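Long-range contacts in TRAP dicarboxylate transporter, DctP subunit (Anaerococcus prevoti, PDB 4N91), which binds D-glucuronate, seen here as both alpha and beta anomers, and probably delivers it to a TRAP transporter as its extracytoplasmic solute receptor: residues Arg139-Leu149 with Pro241-Glu252; Lys161-Leu169 with Ile296-Ala306. One frame throughout, in Å; residues are numbered along the deposited sequence.

In the fold
From the N terminus the chain first lays down three strands of a five-stranded mixed sheet, then reaches 139-149, whose strand becomes an outermost member of that sheet when 241-252 returns beside it in interaction 1. Before that return the chain runs through 161-169, a loop between strands 154-158 and 173-176, which is met later by 296-306, closing interaction 2. The two loops therefore cross rather than nest. Interaction 1 belongs to the five-stranded sheet and reaches the glucuronate at one end; interaction 2 lies at the edge strand of the separate four-stranded sheet. Their centres are about 36 Å apart, on opposite sides of the chain's centre.

Interaction 1 of 2, residues Arg139-Leu149 with Pro241-Glu252. With BDP (beta-D-glucopyranuronic acid), chain C.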
loop_
_atom_site.group_PDB
_atom_site.type_symbol
_atom_site.label_atom_id
_atom_site.label_comp_id
_atom_site.label_asym_id
_atom_site.label_seq_id
_atom_site.Cartn_x
_atom_site.Cartn_y
_atom_site.Cartn_z
ATOM N N ARG A 139 0.778 9.836 16.229
ATOM C CA ARG A 139 1.663 9.667 17.377
ATOM C C ARG A 139 0.889 9.338 18.648
ATOM O O ARG A 139 1.294 8.470 19.411
ATOM C CB ARG A 139 2.513 10.927 17.600
ATOM C CG ARG A 139 3.621 11.071 16.576
ATOM C CD ARG A 139 4.171 12.499 16.537
ATOM N NE ARG A 139 5.474 12.523 15.875
ATOM C CZ ARG A 139 6.223 13.618 15.733
ATOM N NH1 ARG A 139 5.787 14.787 16.193
ATOM N NH2 ARG A 139 7.405 13.542 15.132
ATOM N N GLU A 140 -0.250 9.989 18.844
ATOM C CA GLU A 140 -1.074 9.728 20.025
ATOM C C GLU A 140 -1.687 8.326 19.989
ATOM O O GLU A 140 -2.081 7.790 21.012
ATOM C CB GLU A 140 -2.178 10.778 20.151
ATOM C CG GLU A 140 -1.661 12.191 20.374
ATOM C CD GLU A 140 -1.049 12.384 21.748
ATOM O OE1 GLU A 140 -1.104 11.438 22.567
ATOM O OE2 GLU A 140 -0.511 13.485 22.010
ATOM N N GLY A 141 -1.752 7.730 18.803
ATOM C CA GLY A 141 -2.225 6.375 18.646
ATOM C C GLY A 141 -1.106 5.340 18.711
ATOM O O GLY A 141 -1.347 4.139 18.571
ATOM N N GLY A 142 0.126 5.805 18.916
ATOM C CA GLY A 142 1.227 4.929 19.241
ATOM C C GLY A 142 2.255 4.701 18.134
ATOM O O GLY A 142 3.228 4.002 18.356
ATOM N N PHE A 143 2.062 5.302 16.967
ATOM C CA PHE A 143 3.027 5.113 15.884
ATOM C C PHE A 143 3.201 6.323 14.970
ATOM O O PHE A 143 2.377 7.246 14.938
ATOM C CB PHE A 143 2.648 3.874 15.054
ATOM C CG PHE A 143 1.335 3.984 14.317
ATOM C CD1 PHE A 143 1.261 4.558 13.058
ATOM C CD2 PHE A 143 0.172 3.456 14.869
ATOM C CE1 PHE A 143 0.050 4.635 12.371
ATOM C CE2 PHE A 143 -1.039 3.529 14.201
ATOM C CZ PHE A 143 -1.109 4.097 12.947
ATOM N N GLU A 144 4.293 6.316 14.215
ATOM C CA GLU A 144 4.473 7.308 13.177
ATOM C C GLU A 144 5.092 6.676 11.949
ATOM O O GLU A 144 5.838 5.680 12.040
ATOM C CB GLU A 144 5.276 8.499 13.671
ATOM C CG GLU A 144 6.739 8.317 13.754
ATOM C CD GLU A 144 7.451 9.583 14.263
ATOM O OE1 GLU A 144 6.866 10.687 14.236
ATOM O OE2 GLU A 144 8.596 9.457 14.717
ATOM N N GLY A 145 4.751 7.243 10.797
ATOM C CA GLY A 145 5.335 6.823 9.532
ATOM C C GLY A 145 6.758 7.312 9.460
ATOM O O GLY A 145 7.061 8.433 9.877
ATOM N N VAL A 146 7.641 6.463 8.942
ATOM C CA VAL A 146 9.038 6.829 8.788
ATOM C C VAL A 146 9.519 6.843 7.335
ATOM O O VAL A 146 10.491 7.554 7.013
ATOM C CB VAL A 146 9.971 5.938 9.638
ATOM C CG1 VAL A 146 9.689 6.164 11.135
ATOM C CG2 VAL A 146 9.882 4.469 9.220
ATOM N N THR A 147 8.815 6.109 6.477
ATOM C CA THR A 147 9.052 6.156 5.037
ATOM C C THR A 147 7.894 5.464 4.330
ATOM O O THR A 147 6.967 4.983 4.986
ATOM C CB THR A 147 10.434 5.556 4.630
ATOM O OG1 THR A 147 10.721 5.888 3.262
ATOM C CG2 THR A 147 10.468 4.076 4.806
ATOM N N TRP A 148 7.952 5.459 3.004
ATOM C CA TRP A 148 6.963 4.788 2.176
ATOM C C TRP A 148 7.657 3.759 1.278
ATOM O O TRP A 148 8.881 3.764 1.100
ATOM C CB TRP A 148 6.202 5.810 1.336
ATOM C CG TRP A 148 7.060 6.464 0.260
ATOM C CD1 TRP A 148 7.987 7.473 0.428
ATOM C CD2 TRP A 148 7.054 6.166 -1.139
ATOM N NE1 TRP A 148 8.558 7.800 -0.785
ATOM C CE2 TRP A 148 7.993 7.022 -1.761
ATOM C CE3 TRP A 148 6.330 5.267 -1.928
ATOM C CZ2 TRP A 148 8.242 6.983 -3.126
ATOM C CZ3 TRP A 148 6.575 5.239 -3.286
ATOM C CH2 TRP A 148 7.527 6.095 -3.872
ATOM N N LEU A 149 6.852 2.865 0.726
ATOM C CA LEU A 149 7.326 1.853 -0.194
ATOM C C LEU A 149 6.383 1.835 -1.375
ATOM O O LEU A 149 5.182 2.067 -1.208
ATOM C CB LEU A 149 7.356 0.470 0.471
ATOM C CG LEU A 149 8.117 0.396 1.814
ATOM C CD1 LEU A 149 7.840 -0.912 2.473
ATOM C CD2 LEU A 149 9.603 0.635 1.677
ATOM N N PRO A 241 0.326 4.119 -1.400
ATOM C CA PRO A 241 1.639 3.762 -0.858
ATOM C C PRO A 241 1.541 2.772 0.279
ATOM O O PRO A 241 0.582 2.811 1.054
ATOM C CB PRO A 241 2.193 5.104 -0.354
ATOM C CG PRO A 241 0.956 5.932 -0.036
ATOM C CD PRO A 241 -0.070 5.502 -1.077
ATOM N N ASP A 242 2.530 1.902 0.390
ATOM C CA ASP A 242 2.764 1.171 1.623
ATOM C C ASP A 242 3.566 2.085 2.549
ATOM O O ASP A 242 4.464 2.831 2.107
ATOM C CB ASP A 242 3.517 -0.136 1.347
ATOM C CG ASP A 242 2.649 -1.214 0.736
ATOM O OD1 ASP A 242 1.409 -1.225 0.972
ATOM O OD2 ASP A 242 3.222 -2.088 0.045
ATOM N N ILE A 243 3.222 2.063 3.824
ATOM C CA ILE A 243 3.848 2.942 4.803
ATOM C C ILE A 243 4.596 2.109 5.829
ATOM O O ILE A 243 4.064 1.127 6.358
ATOM C CB ILE A 243 2.797 3.789 5.542
ATOM C CG1 ILE A 243 1.882 4.505 4.540
ATOM C CG2 ILE A 243 3.474 4.778 6.486
ATOM C CD1 ILE A 243 2.566 5.548 3.661
ATOM N N VAL A 244 5.841 2.479 6.100
ATOM C CA VAL A 244 6.585 1.863 7.184
ATOM C C VAL A 244 6.302 2.659 8.436
ATOM O O VAL A 244 6.577 3.867 8.483
ATOM C CB VAL A 244 8.086 1.874 6.885
ATOM C CG1 VAL A 244 8.849 1.138 7.944
ATOM C CG2 VAL A 244 8.343 1.278 5.492
ATOM N N ILE A 245 5.703 2.003 9.424
ATOM C CA ILE A 245 5.367 2.671 10.666
ATOM C C ILE A 245 6.210 2.116 11.803
ATOM O O ILE A 245 6.542 0.940 11.825
ATOM C CB ILE A 245 3.843 2.569 11.013
ATOM C CG1 ILE A 245 3.396 1.125 11.188
ATOM C CG2 ILE A 245 2.999 3.288 9.973
ATOM C CD1 ILE A 245 2.001 0.996 11.799
ATOM N N ALA A 246 6.572 2.990 12.733
ATOM C CA ALA A 246 7.344 2.598 13.901
ATOM C C ALA A 246 6.623 3.010 15.186
ATOM O O ALA A 246 5.949 4.043 15.231
ATOM C CB ALA A 246 8.721 3.243 13.841
ATOM N N ASN A 247 6.732 2.174 16.214
ATOM C CA ASN A 247 6.214 2.513 17.533
ATOM C C ASN A 247 6.841 3.811 17.992
ATOM O O ASN A 247 8.067 3.963 17.977
ATOM C CB ASN A 247 6.486 1.409 18.548
ATOM C CG ASN A 247 6.012 1.789 19.947
ATOM O OD1 ASN A 247 6.798 2.267 20.769
ATOM N ND2 ASN A 247 4.721 1.651 20.196
ATOM N N TYR A 248 5.992 4.750 18.380
ATOM C CA TYR A 248 6.443 6.125 18.620
ATOM C C TYR A 248 7.344 6.242 19.870
ATOM O O TYR A 248 8.420 6.855 19.816
ATOM C CB TYR A 248 5.245 7.048 18.718
ATOM C CG TYR A 248 5.636 8.497 18.882
ATOM C CD1 TYR A 248 6.447 9.118 17.949
ATOM C CD2 TYR A 248 5.197 9.235 19.964
ATOM C CE1 TYR A 248 6.823 10.447 18.089
ATOM C CE2 TYR A 248 5.575 10.573 20.111
ATOM C CZ TYR A 248 6.375 11.165 19.162
ATOM O OH TYR A 248 6.759 12.494 19.291
ATOM N N SER A 249 6.924 5.616 20.968
ATOM C CA SER A 249 7.737 5.633 22.194
ATOM C C SER A 249 9.096 5.010 21.965
ATOM O O SER A 249 10.131 5.532 22.412
ATOM C CB SER A 249 7.011 4.903 23.334
ATOM O OG SER A 249 5.876 5.631 23.719
ATOM N N TRP A 250 9.105 3.900 21.236
ATOM C CA TRP A 250 10.353 3.225 20.925
ATOM C C TRP A 250 11.280 4.116 20.111
ATOM O O TRP A 250 12.462 4.283 20.431
ATOM C CB TRP A 250 10.105 1.904 20.174
ATOM C CG TRP A 250 11.378 1.398 19.631
ATOM C CD1 TRP A 250 12.417 0.868 20.339
ATOM C CD2 TRP A 250 11.792 1.399 18.256
ATOM N NE1 TRP A 250 13.438 0.537 19.507
ATOM C CE2 TRP A 250 13.088 0.854 18.215
ATOM C CE3 TRP A 250 11.195 1.816 17.063
ATOM C CZ2 TRP A 250 13.807 0.718 17.028
ATOM C CZ3 TRP A 250 11.906 1.664 15.878
ATOM C CH2 TRP A 250 13.194 1.132 15.868
ATOM N N LEU A 251 10.745 4.692 19.042
ATOM C CA LEU A 251 11.579 5.461 18.135
ATOM C C LEU A 251 12.156 6.684 18.864
ATOM O O LEU A 251 13.362 6.954 18.817
ATOM C CB LEU A 251 10.757 5.869 16.900
ATOM C CG LEU A 251 11.539 6.502 15.751
ATOM C CD1 LEU A 251 12.500 5.511 15.168
ATOM C CD2 LEU A 251 10.582 7.008 14.703
ATOM N N GLU A 252 11.307 7.418 19.562
ATOM C CA GLU A 252 11.769 8.639 20.227
ATOM C C GLU A 252 12.644 8.349 21.435
ATOM O O GLU A 252 13.368 9.226 21.910
ATOM C CB GLU A 252 10.586 9.520 20.610
ATOM C CG GLU A 252 9.833 10.063 19.390
ATOM C CD GLU A 252 10.766 10.656 18.325
ATOM O OE1 GLU A 252 11.751 11.328 18.694
ATOM O OE2 GLU A 252 10.513 10.440 17.115
HETATM C C1 BDP C . -0.407 -4.777 -1.716
HETATM C C2 BDP C . 0.192 -3.931 -0.689
HETATM C C3 BDP C . -0.001 -4.543 0.668
HETATM C C4 BDP C . -1.389 -4.725 0.963
HETATM C C5 BDP C . -2.015 -5.530 -0.108
HETATM C C6 BDP C . -3.552 -5.633 0.068
HETATM O O2 BDP C . 1.639 -4.105 -0.958
HETATM O O3 BDP C . 0.636 -3.706 1.688
HETATM O O4 BDP C . -1.632 -5.258 2.162
HETATM O O5 BDP C . -1.798 -4.909 -1.423
HETATM O O6A BDP C . -3.933 -6.089 1.168
HETATM O O1 BDP C . -0.428 -3.995 -2.937
HETATM O O6B BDP C . -4.287 -5.485 -0.935
HETATM O O HOH W 1 9.933 11.705 15.023
HETATM O O HOH W 2 4.137 4.839 21.474
#
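Tyr248 turns its CG away from the backbone N (chi1 -177°), which lays the ring against Arg139, whose chain, extended from CG to NE, runs over one ring face. Arg139 CG stands 3.6 Å from the centroid of the Tyr248 ring, a CH-pi contact, while the guanidinium tilts 31° from the ring plane. Farther out the arginine turns its edge to Glu144: NE and NH2 both grip the same oxygen, with NE 2.8 Å from Glu144 OE1. The Glu144 carboxylate itself sits at the edge of the Tyr248 ring, its plane 77° from that of the ring. Replacing Arg139 by an alanine would probably cost the ring its CH-pi partner and leave the Glu144 carboxylate without its salt-bridge mate.

Beyond this cluster, strands 143-149 and 242-247 pair antiparallel. Val146 N donates to Val244 O at 2.8 Å, and Val244 CG2 packs on Thr147 CG2 at 3.6 Å. On the face of the sheet that carries Ile243 and Ile245, Ile245 CD1 sits over a face of the Phe143 ring. Asn247 caps helix 248-253, its OD1 accepting from Trp250 N. The pairing ends at the sugar pocket, where Asp242 reaches the beta anomer with OD1 2.7 Å from BDP O3 and OD2 2.8 Å from BDP O2.

At the end away from the sugar, Glu144 OE2 and Glu252 OE2 approach to 3.2 Å, but a water donates to both. The shared water, with Arg139 on Glu144 and Arg259 in a salt bridge with Glu252, would probably offset the repulsion between the two carboxylates.

Interaction 2 of 2, residues Lys161-Leu169 with Ile296-Ala306; sequences KPVNSPEDL and IYPDQKPFVDA
Pro166 sits over one face of the Phe303 ring, its CD 3.8 Å from the ring centroid and 5° off the normal, a CH-pi contact over the centre of the ring. The proline's CG reaches on toward helix 301-317, standing 3.6 Å from Pro302 O, and its CD meets Pro302 CB as the two proline side chains cross at about a right angle. Phe303 CG is anti to its own carbonyl carbon (chi1 -66°), a rotation that brings the end of the ring nearer the loop. There Val163 CG1 meets it at the edge, 3.9 Å from Phe303 CZ, while Ser165 CA comes in obliquely.

In this solute-binding protein the loop joins strand 154-158 to strand 173-176, and the partner segment leaves edge strand 294-296 of the four-stranded sheet to enter helix 301-317. The contact thus packs a strand-to-strand connection against the start of a helix. Pro166 also rests on Leu189, and Phe303 on Tyr113.

No direct hydrogen bond joins the segments; water does so instead. Asn164 O accepts from two waters, one of which also donates to Asp299 O, while the other accepts from Asp299 N. Within the loop, Asp168 OD2 takes two backbone N-H groups, from Asn164 N at 2.7 Å and Ser165 N at 3.0 Å, which is likely to hold the bend leading into Pro166. On the other side, Asp299 OD1 accepts from Lys301 N at the turn into the helix. Ile296 extends the apolar contact, its CD1 3.6 Å from Pro162 CB and its CG2 against Asn164 ND2.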
loop_
_atom_site.group_PDB
_atom_site.type_symbol
_atom_site.label_atom_id
_atom_site.label_comp_id
_atom_site.label_asym_id
_atom_site.label_seq_id
_atom_site.Cartn_x
_atom_site.Cartn_y
_atom_site.Cartn_z
ATOM N N LYS A 161 -15.706 -12.815 -15.692
ATOM C CA LYS A 161 -16.033 -11.866 -16.739
ATOM C C LYS A 161 -15.068 -10.709 -16.737
ATOM O O LYS A 161 -14.747 -10.154 -15.685
ATOM C CB LYS A 161 -17.450 -11.337 -16.577
ATOM C CG LYS A 161 -18.527 -12.400 -16.736
ATOM C CD LYS A 161 -19.630 -12.190 -15.720
ATOM C CE LYS A 161 -19.039 -12.063 -14.318
ATOM N NZ LYS A 161 -19.847 -12.769 -13.298
ATOM N N PRO A 162 -14.621 -10.320 -17.927
ATOM C CA PRO A 162 -13.705 -9.193 -18.011
ATOM C C PRO A 162 -14.366 -7.874 -17.636
ATOM O O PRO A 162 -15.550 -7.665 -17.896
ATOM C CB PRO A 162 -13.293 -9.194 -19.495
ATOM C CG PRO A 162 -14.384 -9.892 -20.197
ATOM C CD PRO A 162 -14.864 -10.931 -19.256
ATOM N N VAL A 163 -13.587 -6.983 -17.050
ATOM C CA VAL A 163 -14.062 -5.638 -16.724
ATOM C C VAL A 163 -13.588 -4.654 -17.789
ATOM O O VAL A 163 -12.381 -4.438 -17.981
ATOM C CB VAL A 163 -13.571 -5.223 -15.324
ATOM C CG1 VAL A 163 -14.026 -3.803 -15.003
ATOM C CG2 VAL A 163 -14.072 -6.228 -14.286
ATOM N N ASN A 164 -14.548 -4.096 -18.511
ATOM C CA ASN A 164 -14.278 -3.050 -19.495
ATOM C C ASN A 164 -14.750 -1.651 -19.067
ATOM O O ASN A 164 -14.237 -0.636 -19.555
ATOM C CB ASN A 164 -14.933 -3.425 -20.804
ATOM C CG ASN A 164 -14.357 -4.695 -21.381
ATOM O OD1 ASN A 164 -15.029 -5.739 -21.450
ATOM N ND2 ASN A 164 -13.104 -4.624 -21.775
ATOM N N SER A 165 -15.738 -1.622 -18.179
ATOM C CA SER A 165 -16.268 -0.374 -17.638
ATOM C C SER A 165 -16.903 -0.685 -16.290
ATOM O O SER A 165 -17.084 -1.844 -15.929
ATOM C CB SER A 165 -17.294 0.239 -18.579
ATOM O OG SER A 165 -18.467 -0.546 -18.593
ATOM N N PRO A 166 -17.247 0.356 -15.532
ATOM C CA PRO A 166 -17.849 0.153 -14.217
ATOM C C PRO A 166 -19.066 -0.765 -14.208
ATOM O O PRO A 166 -19.214 -1.532 -13.254
ATOM C CB PRO A 166 -18.209 1.589 -13.787
ATOM C CG PRO A 166 -17.193 2.409 -14.442
ATOM C CD PRO A 166 -16.980 1.778 -15.796
ATOM N N GLU A 167 -19.922 -0.723 -15.231
ATOM C CA GLU A 167 -21.103 -1.593 -15.213
ATOM C C GLU A 167 -20.774 -3.100 -15.123
ATOM O O GLU A 167 -21.589 -3.877 -14.629
ATOM C CB GLU A 167 -22.036 -1.302 -16.407
ATOM C CG GLU A 167 -21.427 -1.566 -17.756
ATOM C CD GLU A 167 -22.348 -1.149 -18.899
ATOM O OE1 GLU A 167 -23.362 -1.838 -19.125
ATOM O OE2 GLU A 167 -22.059 -0.128 -19.563
ATOM N N ASP A 168 -19.591 -3.511 -15.581
ATOM C CA ASP A 168 -19.179 -4.913 -15.514
ATOM C C ASP A 168 -18.939 -5.397 -14.066
ATOM O O ASP A 168 -18.877 -6.611 -13.805
ATOM C CB ASP A 168 -17.918 -5.118 -16.352
ATOM C CG ASP A 168 -18.133 -4.778 -17.819
ATOM O OD1 ASP A 168 -19.257 -5.031 -18.311
ATOM O OD2 ASP A 168 -17.202 -4.254 -18.477
ATOM N N LEU A 169 -18.833 -4.453 -13.139
ATOM C CA LEU A 169 -18.650 -4.771 -11.714
ATOM C C LEU A 169 -19.977 -4.960 -10.996
ATOM O O LEU A 169 -20.014 -5.369 -9.837
ATOM C CB LEU A 169 -17.848 -3.659 -11.032
ATOM C CG LEU A 169 -16.399 -3.532 -11.523
ATOM C CD1 LEU A 169 -15.805 -2.233 -11.022
ATOM C CD2 LEU A 169 -15.549 -4.730 -11.102
ATOM N N ILE A 296 -6.109 -6.319 -20.001
ATOM C CA ILE A 296 -7.036 -5.443 -20.694
ATOM C C ILE A 296 -6.707 -3.985 -20.379
ATOM O O ILE A 296 -6.263 -3.672 -19.265
ATOM C CB ILE A 296 -8.481 -5.768 -20.264
ATOM C CG1 ILE A 296 -8.808 -7.223 -20.628
ATOM C CG2 ILE A 296 -9.460 -4.807 -20.911
ATOM C CD1 ILE A 296 -10.083 -7.720 -19.996
ATOM N N TYR A 297 -6.889 -3.109 -21.380
ATOM C CA TYR A 297 -6.568 -1.685 -21.250
ATOM C C TYR A 297 -7.812 -0.862 -21.488
ATOM O O TYR A 297 -8.020 -0.339 -22.593
ATOM C CB TYR A 297 -5.443 -1.315 -22.238
ATOM C CG TYR A 297 -4.236 -2.195 -22.034
ATOM C CD1 TYR A 297 -3.263 -1.855 -21.121
ATOM C CD2 TYR A 297 -4.110 -3.401 -22.706
ATOM C CE1 TYR A 297 -2.167 -2.683 -20.908
ATOM C CE2 TYR A 297 -3.017 -4.233 -22.493
ATOM C CZ TYR A 297 -2.057 -3.860 -21.580
ATOM O OH TYR A 297 -0.974 -4.688 -21.357
ATOM N N PRO A 298 -8.665 -0.750 -20.462
ATOM C CA PRO A 298 -9.958 -0.102 -20.642
ATOM C C PRO A 298 -9.835 1.415 -20.696
ATOM O O PRO A 298 -8.847 1.995 -20.244
ATOM C CB PRO A 298 -10.718 -0.513 -19.382
ATOM C CG PRO A 298 -9.635 -0.642 -18.334
ATOM C CD PRO A 298 -8.481 -1.254 -19.083
ATOM N N ASP A 299 -10.860 2.044 -21.246
ATOM C CA ASP A 299 -11.025 3.477 -21.159
ATOM C C ASP A 299 -11.194 3.842 -19.684
ATOM O O ASP A 299 -12.112 3.366 -19.022
ATOM C CB ASP A 299 -12.257 3.843 -21.968
ATOM C CG ASP A 299 -12.549 5.326 -21.961
ATOM O OD1 ASP A 299 -11.740 6.122 -21.422
ATOM O OD2 ASP A 299 -13.604 5.680 -22.516
ATOM N N GLN A 300 -10.296 4.664 -19.158
ATOM C CA GLN A 300 -10.360 5.034 -17.745
ATOM C C GLN A 300 -11.442 6.059 -17.431
ATOM O O GLN A 300 -11.925 6.117 -16.296
ATOM C CB GLN A 300 -8.992 5.512 -17.242
ATOM C CG GLN A 300 -7.957 4.401 -17.295
ATOM C CD GLN A 300 -6.602 4.800 -16.752
ATOM O OE1 GLN A 300 -6.384 5.940 -16.362
ATOM N NE2 GLN A 300 -5.672 3.843 -16.728
ATOM N N LYS A 301 -11.847 6.866 -18.421
ATOM C CA LYS A 301 -12.768 7.980 -18.134
ATOM C C LYS A 301 -14.067 7.567 -17.417
ATOM O O LYS A 301 -14.488 8.231 -16.466
ATOM C CB LYS A 301 -13.085 8.777 -19.402
ATOM C CG LYS A 301 -14.060 9.921 -19.139
ATOM C CD LYS A 301 -14.049 10.967 -20.250
ATOM C CE LYS A 301 -15.082 12.045 -19.974
ATOM N NZ LYS A 301 -14.834 12.736 -18.687
ATOM N N PRO A 302 -14.700 6.458 -17.842
ATOM C CA PRO A 302 -15.925 6.099 -17.122
ATOM C C PRO A 302 -15.680 5.731 -15.648
ATOM O O PRO A 302 -16.551 5.975 -14.804
ATOM C CB PRO A 302 -16.459 4.913 -17.916
ATOM C CG PRO A 302 -15.956 5.145 -19.287
ATOM C CD PRO A 302 -14.574 5.715 -19.103
ATOM N N PHE A 303 -14.513 5.176 -15.335
ATOM C CA PHE A 303 -14.181 4.865 -13.942
ATOM C C PHE A 303 -13.977 6.178 -13.180
ATOM O O PHE A 303 -14.517 6.374 -12.099
ATOM C CB PHE A 303 -12.941 3.983 -13.839
ATOM C CG PHE A 303 -13.128 2.595 -14.406
ATOM C CD1 PHE A 303 -13.534 1.544 -13.593
ATOM C CD2 PHE A 303 -12.892 2.343 -15.740
ATOM C CE1 PHE A 303 -13.714 0.278 -14.094
ATOM C CE2 PHE A 303 -13.062 1.057 -16.264
ATOM C CZ PHE A 303 -13.467 0.021 -15.434
ATOM N N VAL A 304 -13.218 7.092 -13.777
ATOM C CA VAL A 304 -12.936 8.389 -13.157
ATOM C C VAL A 304 -14.244 9.078 -12.820
ATOM O O VAL A 304 -14.444 9.538 -11.709
ATOM C CB VAL A 304 -12.106 9.275 -14.098
ATOM C CG1 VAL A 304 -11.943 10.673 -13.522
ATOM C CG2 VAL A 304 -10.735 8.639 -14.361
ATOM N N ASP A 305 -15.157 9.122 -13.782
ATOM C CA ASP A 305 -16.410 9.845 -13.595
ATOM C C ASP A 305 -17.292 9.175 -12.534
ATOM O O ASP A 305 -17.947 9.866 -11.734
ATOM C CB ASP A 305 -17.154 9.951 -14.933
ATOM C CG ASP A 305 -16.449 10.880 -15.930
ATOM O OD1 ASP A 305 -15.574 11.667 -15.521
ATOM O OD2 ASP A 305 -16.772 10.821 -17.128
ATOM N N ALA A 306 -17.287 7.843 -12.490
ATOM C CA ALA A 306 -18.109 7.109 -11.529
ATOM C C ALA A 306 -17.670 7.369 -10.097
ATOM O O ALA A 306 -18.501 7.417 -9.192
ATOM C CB ALA A 306 -18.065 5.613 -11.795
HETATM O O HOH W 3 -14.506 2.038 -19.500
HETATM O O HOH W 4 -13.042 0.171 -22.066
#